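Local atomic coordinates of PilX (Neisseria meningitidis, PDB entry 2OPE), a protein that is a minor type IV pilin that probably modulates the virulence properties of the pili, among them bacterial aggregation and adhesion. Residues 17-20 with 21-25; 32-35 with 36-39; 43-46 with 47-51; 91-94 with 95-99. One frame throughout, in Å; residues are numbered along the deposited sequence.

How the contacts relate
Contacts 1, 2 and 3 follow one another along the two helices that open the chain: contact 1 lies in helix 5-28, contact 2 starts helix 35-48, and contact 3 spans its final turn and the chain leaving it, its centre about 17 Å from that of contact 2. Contact 4 comes later, as the hairpin of strands 89-93 and 98-101 in the antiparallel sheet. Contact 1 is the middle piece: its centre is about 11 Å from those of contacts 3 and 4, and it touches both, which lie on opposite sides of the chain's centre. The long pilin helix is thus held between the second helix and the sheet, contact 2 farther out at the surface.

Contact 1 (17-20 with 21-25); sequences VGIN and NISKQ
Ser23 reaches back one turn to Ile19 in the long N-terminal alpha-helix, the spine of the type IV pilin fold. Its CB rests on the turn before, 3.4 Å from Ile19 O and nearly as close to Asn20 O. From there OG turns back beside the backbone N (chi1 -63°) and hydrogen-bonds to Ile19 O at 2.9 Å. That carbonyl also takes the regular helical bond from Ser23 N, 3.0 Å from Ile19 O. The two donors come from opposite faces of the carbonyl plane, with OG standing 40° out of it, so one buried oxygen is gripped twice and the hydroxyl is satisfied by its own helix.

Helix 35-48 covers this flank, its Leu42 and Phe45 packing on Ser23. Asn20 points out of the helix on the sheet side, where Asn20 OD1 is hydrogen-bonded to Tyr74 OH and Asn20 ND2 to Asn93 O. The helical ladder continues from Lys24 N to Asn20 O at 2.9 Å and from Ile22 N to Gly18 O. On the more exposed flank Val17 and Asn21 lie side by side, pointing the same way, and Val17 CG1 comes within 3.6 Å of Asn21 ND2.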
# COMPACT_ATOMS: atom_id res chain seq x y z
N VAL A 17 -5.40 4.72 0.45
CA VAL A 17 -6.85 4.44 0.54
C VAL A 17 -7.53 4.70 -0.80
O VAL A 17 -8.29 3.89 -1.26
CB VAL A 17 -7.57 5.28 1.57
CG1 VAL A 17 -9.06 5.01 1.47
CG2 VAL A 17 -7.08 4.94 2.94
N GLY A 18 -7.23 5.84 -1.41
CA GLY A 18 -7.70 6.18 -2.77
C GLY A 18 -7.36 5.12 -3.82
O GLY A 18 -8.21 4.72 -4.57
N ILE A 19 -6.11 4.70 -3.85
CA ILE A 19 -5.65 3.59 -4.71
C ILE A 19 -6.37 2.26 -4.41
O ILE A 19 -6.83 1.58 -5.33
CB ILE A 19 -4.09 3.45 -4.60
CG1 ILE A 19 -3.42 4.75 -5.09
CG2 ILE A 19 -3.55 2.24 -5.37
CD1 ILE A 19 -1.93 4.86 -4.72
N ASN A 20 -6.49 1.91 -3.14
CA ASN A 20 -7.26 0.73 -2.70
C ASN A 20 -8.73 0.79 -3.21
O ASN A 20 -9.29 -0.21 -3.71
CB ASN A 20 -7.26 0.65 -1.16
CG ASN A 20 -7.18 -0.77 -0.63
OD1 ASN A 20 -7.00 -1.72 -1.38
ND2 ASN A 20 -7.26 -0.92 0.70
N ASN A 21 -9.37 1.94 -3.08
CA ASN A 21 -10.78 2.02 -3.43
C ASN A 21 -11.01 1.86 -4.94
O ASN A 21 -11.98 1.23 -5.36
CB ASN A 21 -11.41 3.31 -2.90
CG ASN A 21 -11.65 3.25 -1.43
OD1 ASN A 21 -11.72 2.16 -0.87
ND2 ASN A 21 -11.83 4.40 -0.79
N ILE A 22 -10.13 2.43 -5.74
CA ILE A 22 -10.23 2.25 -7.17
C ILE A 22 -9.89 0.82 -7.59
O ILE A 22 -10.47 0.31 -8.54
CB ILE A 22 -9.26 3.18 -7.87
CG1 ILE A 22 -9.65 4.65 -7.62
CG2 ILE A 22 -9.19 2.85 -9.40
CD1 ILE A 22 -8.73 5.59 -8.37
N SER A 23 -8.90 0.19 -6.93
CA SER A 23 -8.58 -1.18 -7.18
C SER A 23 -9.77 -2.08 -6.91
O SER A 23 -10.09 -2.97 -7.69
CB SER A 23 -7.38 -1.62 -6.31
OG SER A 23 -6.21 -0.87 -6.66
N LYS A 24 -10.42 -1.87 -5.78
CA LYS A 24 -11.52 -2.72 -5.39
C LYS A 24 -12.71 -2.57 -6.37
O LYS A 24 -13.30 -3.54 -6.82
CB LYS A 24 -11.90 -2.36 -3.95
CG LYS A 24 -13.36 -2.65 -3.52
CD LYS A 24 -13.61 -2.29 -2.04
CE LYS A 24 -14.92 -2.95 -1.45
NZ LYS A 24 -14.95 -2.90 0.08
N GLN A 25 -13.04 -1.34 -6.73
CA GLN A 25 -14.31 -1.03 -7.39
C GLN A 25 -14.18 -1.13 -8.92
O GLN A 25 -15.16 -1.32 -9.61
CB GLN A 25 -14.74 0.39 -7.02
CG GLN A 25 -15.03 0.57 -5.55
CD GLN A 25 -16.17 -0.36 -5.04
OE1 GLN A 25 -17.12 -0.69 -5.75
NE2 GLN A 25 -16.03 -0.80 -3.81

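Contact 2 (32-35 with 36-39); sequences LDDN and QTIK
Two carboxylates, of Asp34 and Asp33, meet Thr37, in different ways. On Asp34 a single oxygen does the work. Thr37 N comes head-on to OD2 of Asp34 at 2.7 Å, while the hydroxyl comes from above the carboxylate plane, Thr37 OG1 standing 2.7 Å from Asp34 OD2. Two donors on one oxygen should fix the rotation of the carboxylate. The Asp33 carboxylate instead has a methyl over one of its faces: Thr37 CG2 lies 3.4 Å from Asp33 OD1 and about as close to Asp33 CG. The same OD1 forms a salt bridge with Lys41, a turn further along the helix.

Torsions explain how one threonine serves both acids. Its OG1 lies beside its own backbone N (chi1 -61°), so N and hydroxyl converge on Asp34, and CG2 is turned toward Asp33. Ile38 adds an apolar touch, its CD1 3.4 Å from Asp33 CB, and its N begins the backbone ladder by donating to Asp34 O at 2.9 Å. Further on, Lys39 N bonds to Asn35 O, and the Lys39 side chain runs away to a salt bridge with Glu43.

A water accepts from Asp34 N at 3.0 Å and donates weakly to Thr37 OG1, linking the two residues where a capping box would have a direct bond. The negative charge of Asp34 probably also interacts favourably with the helix dipole. This is the classical aspartate N-cap, here starting helix 35-48 with a threonine at N3.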
# COMPACT_ATOMS: atom_id res chain seq x y z
N LEU A 32 -15.82 -11.00 -14.76
CA LEU A 32 -15.35 -12.14 -15.54
C LEU A 32 -13.82 -12.29 -15.78
O LEU A 32 -13.39 -13.37 -16.19
CB LEU A 32 -16.13 -12.24 -16.87
CG LEU A 32 -17.60 -12.65 -16.80
CD1 LEU A 32 -18.39 -12.22 -18.04
CD2 LEU A 32 -17.72 -14.15 -16.58
N ASP A 33 -13.00 -11.25 -15.54
CA ASP A 33 -11.54 -11.40 -15.60
C ASP A 33 -11.08 -12.62 -14.75
O ASP A 33 -11.61 -12.86 -13.65
CB ASP A 33 -10.80 -10.14 -15.09
CG ASP A 33 -10.74 -8.97 -16.12
OD1 ASP A 33 -10.11 -7.95 -15.77
OD2 ASP A 33 -11.28 -9.03 -17.26
N ASP A 34 -10.09 -13.37 -15.26
CA ASP A 34 -9.46 -14.46 -14.52
C ASP A 34 -8.39 -13.94 -13.55
O ASP A 34 -8.04 -12.74 -13.57
CB ASP A 34 -8.91 -15.52 -15.48
CG ASP A 34 -7.68 -15.05 -16.24
OD1 ASP A 34 -7.30 -15.66 -17.24
OD2 ASP A 34 -7.07 -14.05 -15.85
N ASN A 35 -7.94 -14.80 -12.64
CA ASN A 35 -7.06 -14.35 -11.57
C ASN A 35 -5.72 -13.83 -12.04
O ASN A 35 -5.12 -12.97 -11.40
CB ASN A 35 -6.82 -15.47 -10.59
CG ASN A 35 -8.08 -15.90 -9.87
OD1 ASN A 35 -9.04 -15.12 -9.70
ND2 ASN A 35 -8.08 -17.14 -9.43
N GLN A 36 -5.23 -14.40 -13.15
CA GLN A 36 -4.01 -13.92 -13.76
C GLN A 36 -4.18 -12.50 -14.30
O GLN A 36 -3.28 -11.67 -14.20
CB GLN A 36 -3.62 -14.88 -14.88
CG GLN A 36 -2.66 -14.30 -15.86
CD GLN A 36 -1.87 -15.34 -16.58
OE1 GLN A 36 -2.40 -16.42 -16.94
NE2 GLN A 36 -0.58 -15.04 -16.81
N THR A 37 -5.34 -12.22 -14.89
CA THR A 37 -5.68 -10.89 -15.39
C THR A 37 -5.89 -9.85 -14.28
O THR A 37 -5.42 -8.72 -14.37
CB THR A 37 -6.91 -10.99 -16.27
OG1 THR A 37 -6.60 -11.85 -17.38
CG2 THR A 37 -7.35 -9.63 -16.79
N ILE A 38 -6.60 -10.24 -13.21
CA ILE A 38 -6.79 -9.34 -12.08
C ILE A 38 -5.43 -8.98 -11.49
O ILE A 38 -5.16 -7.83 -11.19
CB ILE A 38 -7.64 -10.01 -10.94
CG1 ILE A 38 -9.07 -10.41 -11.41
CG2 ILE A 38 -7.64 -9.15 -9.66
CD1 ILE A 38 -9.89 -9.30 -11.96
N LYS A 39 -4.57 -9.99 -11.31
CA LYS A 39 -3.28 -9.80 -10.68
C LYS A 39 -2.40 -8.84 -11.49
O LYS A 39 -1.85 -7.90 -10.92
CB LYS A 39 -2.56 -11.13 -10.49
CG LYS A 39 -1.11 -10.99 -9.96
CD LYS A 39 -0.54 -12.29 -9.46
CE LYS A 39 0.96 -12.16 -9.00
NZ LYS A 39 1.81 -11.58 -10.09
O HOH W 1 -9.79 -12.50 -18.08

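Contact 3 (43-46 with 47-51); sequences ERFV and SGYKM
Phe45 and Tyr49 lie side by side and point the same way, making the packed part of this contact. Phe45 CZ comes to 3.9 Å from Tyr49 CD1, with the ring planes 59° apart, an oblique pairing. In both residues CG is anti to the backbone N (chi1 171° in Phe45, 172° in Tyr49), which swings both rings toward helix 5-28, where Phe45 meets Ile22 and Tyr49 meets Ile19 and Glu15. Tyr49 CB also sits 3.4 Å from Phe45 O. Val46, buried, faces Val63 of strand 59-65.

Residues 43-51 carry helix 35-48 out of its last turn and into the loop beyond, in the region between the N-terminal helix and the sheet, known in type IV pilins as the alphabeta-loop. Here the hydrogen-bond pattern changes. Gly48 N bonds to Arg44 O at 3.0 Å and more weakly to Phe45 O, so one N-H is shared between two carbonyls. Tyr49 N makes a weak bond to Val46 O at 3.4 Å, and the chain then turns into an extended course.

The other side of the helix, with Arg44, Ser47 and Gly48, is open to solvent and bears no such ring packing. Ser47 still ties itself to the turn before: OG, placed between backbone N and carbonyl carbon, donates to Glu43 O at 2.8 Å, and Ser47 N donates to that same Glu43 O at 3.1 Å from above the carbonyl plane. Where the regular ladder gives out, a water bridges Val46 O and Tyr49 O, lying 2.8 Å from Val46 O.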
# COMPACT_ATOMS: atom_id res chain seq x y z
N GLU A 43 -1.18 -4.89 -10.52
CA GLU A 43 0.25 -4.56 -10.58
C GLU A 43 0.54 -3.38 -11.51
O GLU A 43 1.32 -2.50 -11.18
CB GLU A 43 1.09 -5.82 -10.92
CG GLU A 43 1.00 -6.93 -9.84
CD GLU A 43 1.67 -8.25 -10.23
OE1 GLU A 43 1.97 -8.46 -11.43
OE2 GLU A 43 1.92 -9.09 -9.34
N ARG A 44 -0.06 -3.36 -12.69
CA ARG A 44 0.11 -2.23 -13.61
C ARG A 44 -0.52 -0.98 -13.07
O ARG A 44 0.05 0.09 -13.16
CB ARG A 44 -0.52 -2.53 -14.97
CG ARG A 44 0.47 -2.84 -16.02
CD ARG A 44 -0.21 -3.24 -17.29
NE ARG A 44 -0.96 -4.47 -17.08
CZ ARG A 44 -0.52 -5.66 -17.47
NH1 ARG A 44 -1.27 -6.75 -17.25
NH2 ARG A 44 0.65 -5.76 -18.10
N PHE A 45 -1.73 -1.10 -12.53
CA PHE A 45 -2.45 0.07 -12.10
C PHE A 45 -1.71 0.73 -10.94
O PHE A 45 -1.39 1.90 -10.99
CB PHE A 45 -3.89 -0.23 -11.65
CG PHE A 45 -4.54 0.96 -11.01
CD1 PHE A 45 -4.94 0.94 -9.66
CD2 PHE A 45 -4.62 2.15 -11.71
CE1 PHE A 45 -5.50 2.07 -9.08
CE2 PHE A 45 -5.17 3.28 -11.12
CZ PHE A 45 -5.61 3.24 -9.80
N VAL A 46 -1.45 -0.05 -9.90
CA VAL A 46 -0.75 0.44 -8.71
C VAL A 46 0.62 1.02 -9.00
O VAL A 46 0.97 2.09 -8.50
CB VAL A 46 -0.58 -0.68 -7.67
CG1 VAL A 46 0.37 -0.21 -6.51
CG2 VAL A 46 -2.01 -1.15 -7.15
N SER A 47 1.39 0.31 -9.81
CA SER A 47 2.76 0.75 -10.04
C SER A 47 2.79 1.94 -10.97
O SER A 47 3.73 2.69 -10.98
CB SER A 47 3.64 -0.39 -10.59
OG SER A 47 3.33 -0.69 -11.94
N GLY A 48 1.74 2.12 -11.76
CA GLY A 48 1.74 3.27 -12.66
C GLY A 48 0.93 4.46 -12.15
O GLY A 48 0.77 5.43 -12.85
N TYR A 49 0.39 4.38 -10.94
CA TYR A 49 -0.54 5.40 -10.47
C TYR A 49 0.29 6.61 -10.05
O TYR A 49 1.35 6.43 -9.47
CB TYR A 49 -1.37 4.88 -9.28
CG TYR A 49 -2.21 5.95 -8.61
CD1 TYR A 49 -3.37 6.41 -9.21
CD2 TYR A 49 -1.83 6.52 -7.40
CE1 TYR A 49 -4.13 7.40 -8.63
CE2 TYR A 49 -2.59 7.53 -6.80
CZ TYR A 49 -3.74 7.95 -7.43
OH TYR A 49 -4.52 8.92 -6.86
N LYS A 50 -0.20 7.81 -10.37
CA LYS A 50 0.49 9.07 -10.08
C LYS A 50 -0.11 9.80 -8.86
O LYS A 50 -1.13 10.53 -8.98
CB LYS A 50 0.43 9.98 -11.31
CG LYS A 50 1.04 9.43 -12.59
CD LYS A 50 2.45 8.94 -12.31
CE LYS A 50 3.13 8.33 -13.56
NZ LYS A 50 3.47 9.44 -14.54
N MET A 51 0.52 9.64 -7.70
CA MET A 51 0.02 10.30 -6.49
C MET A 51 0.27 11.81 -6.56
O MET A 51 1.01 12.29 -7.43
CB MET A 51 0.66 9.73 -5.21
CG MET A 51 0.35 8.27 -4.91
SD MET A 51 1.18 7.73 -3.35
CE MET A 51 2.89 7.69 -3.87
O HOH W 2 2.07 4.40 -7.29

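Contact 4 (91-94 with 95-99); sequences WMNS and VGDGY
Trp91 and Tyr99 supply the aromatic part of this beta hairpin. They face each other as an antiparallel hydrogen-bonded pair, and their side chains leave the same face of the sheet side by side. The six-membered ring of Trp91 and the Tyr99 ring are almost parallel, 5° apart, but displaced, so that only their rims lie over one another: Tyr99 CD1 sits over the rim of the indole, and Trp91 CZ2 is 3.4 Å from Tyr99 CE1. Trp91 also stacks with His110, its NE1 bonds to Leu111 O, and both side chains touch Cys120, the disulfide partner of Cys101.

Among the backbone bonds, Tyr99 N donates to Trp91 O at 2.9 Å; the return bond from Trp91 N is weak. Asn93 N bonds to Asp97 O at 3.0 Å and almost straight, 174°. A type I turn runs from Asn93 to Gly96, closed by a weak bond from Gly96 N to Asn93 O, and Gly96 has positive phi (109°), so the loop is a type I turn with a G1 bulge.

CH...O contacts supplement these where Met92 pairs with Gly98: Met92 CA lies 3.3 Å from Asp97 O.

Beside the turn, Asn93 ND2 approaches Asp97 OD1 on its anti side and nearly in the amide plane, at an improbably short 2.5 Å, so the exact geometry of this side-chain bond is doubtful. The register is therefore set by the backbone bonds and the G1-bulge turn, and the aromatic pair farther along the strands probably reinforces it.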
# COMPACT_ATOMS: atom_id res chain seq x y z
N TRP A 91 1.04 0.24 5.41
CA TRP A 91 0.53 -0.85 4.57
C TRP A 91 -0.97 -0.98 4.78
O TRP A 91 -1.52 -0.48 5.76
CB TRP A 91 1.28 -2.19 4.78
CG TRP A 91 0.94 -2.91 6.08
CD1 TRP A 91 1.47 -2.67 7.32
CD2 TRP A 91 -0.04 -3.96 6.26
NE1 TRP A 91 0.90 -3.51 8.25
CE2 TRP A 91 -0.05 -4.29 7.64
CE3 TRP A 91 -0.95 -4.61 5.40
CZ2 TRP A 91 -0.92 -5.26 8.17
CZ3 TRP A 91 -1.78 -5.57 5.93
CH2 TRP A 91 -1.77 -5.89 7.30
N MET A 92 -1.64 -1.67 3.85
CA MET A 92 -3.06 -1.98 4.01
C MET A 92 -3.55 -3.20 3.20
O MET A 92 -2.91 -3.65 2.23
CB MET A 92 -3.95 -0.70 3.76
CG MET A 92 -3.81 -0.11 2.34
SD MET A 92 -4.69 1.42 1.97
CE MET A 92 -4.06 2.61 3.16
N ASN A 93 -4.66 -3.75 3.69
CA ASN A 93 -5.51 -4.83 3.14
C ASN A 93 -6.35 -4.36 1.96
O ASN A 93 -6.78 -3.21 1.97
CB ASN A 93 -6.60 -5.17 4.24
CG ASN A 93 -6.17 -6.27 5.08
OD1 ASN A 93 -5.29 -6.99 4.63
ND2 ASN A 93 -6.67 -6.41 6.31
N SER A 94 -6.70 -5.27 1.05
CA SER A 94 -7.82 -5.03 0.14
C SER A 94 -9.12 -4.99 0.85
O SER A 94 -10.10 -4.58 0.26
CB SER A 94 -7.96 -6.11 -0.94
OG SER A 94 -7.85 -7.38 -0.36
N VAL A 95 -9.14 -5.49 2.09
CA VAL A 95 -10.34 -5.54 2.92
C VAL A 95 -10.54 -4.23 3.71
O VAL A 95 -11.56 -4.01 4.35
CB VAL A 95 -10.27 -6.75 3.90
CG1 VAL A 95 -11.19 -6.52 5.05
CG2 VAL A 95 -10.64 -8.05 3.19
N GLY A 96 -9.53 -3.38 3.72
CA GLY A 96 -9.68 -2.05 4.29
C GLY A 96 -8.96 -1.77 5.59
O GLY A 96 -8.98 -0.64 6.06
N ASP A 97 -8.32 -2.78 6.19
CA ASP A 97 -7.52 -2.54 7.39
C ASP A 97 -6.19 -1.91 7.00
O ASP A 97 -5.41 -2.52 6.29
CB ASP A 97 -7.26 -3.83 8.16
CG ASP A 97 -8.50 -4.67 8.32
OD1 ASP A 97 -8.44 -5.88 8.00
OD2 ASP A 97 -9.54 -4.12 8.78
N GLY A 98 -5.94 -0.69 7.49
CA GLY A 98 -4.72 0.03 7.22
C GLY A 98 -3.87 0.34 8.44
O GLY A 98 -4.37 0.33 9.57
N TYR A 99 -2.59 0.61 8.21
CA TYR A 99 -1.61 0.70 9.31
C TYR A 99 -0.58 1.79 9.07
O TYR A 99 -0.14 2.00 7.95
CB TYR A 99 -0.92 -0.66 9.51
CG TYR A 99 -1.89 -1.76 9.86
CD1 TYR A 99 -2.62 -2.43 8.88
CD2 TYR A 99 -2.09 -2.14 11.19
CE1 TYR A 99 -3.55 -3.41 9.22
CE2 TYR A 99 -3.00 -3.13 11.52
CZ TYR A 99 -3.70 -3.76 10.54
OH TYR A 99 -4.58 -4.75 10.88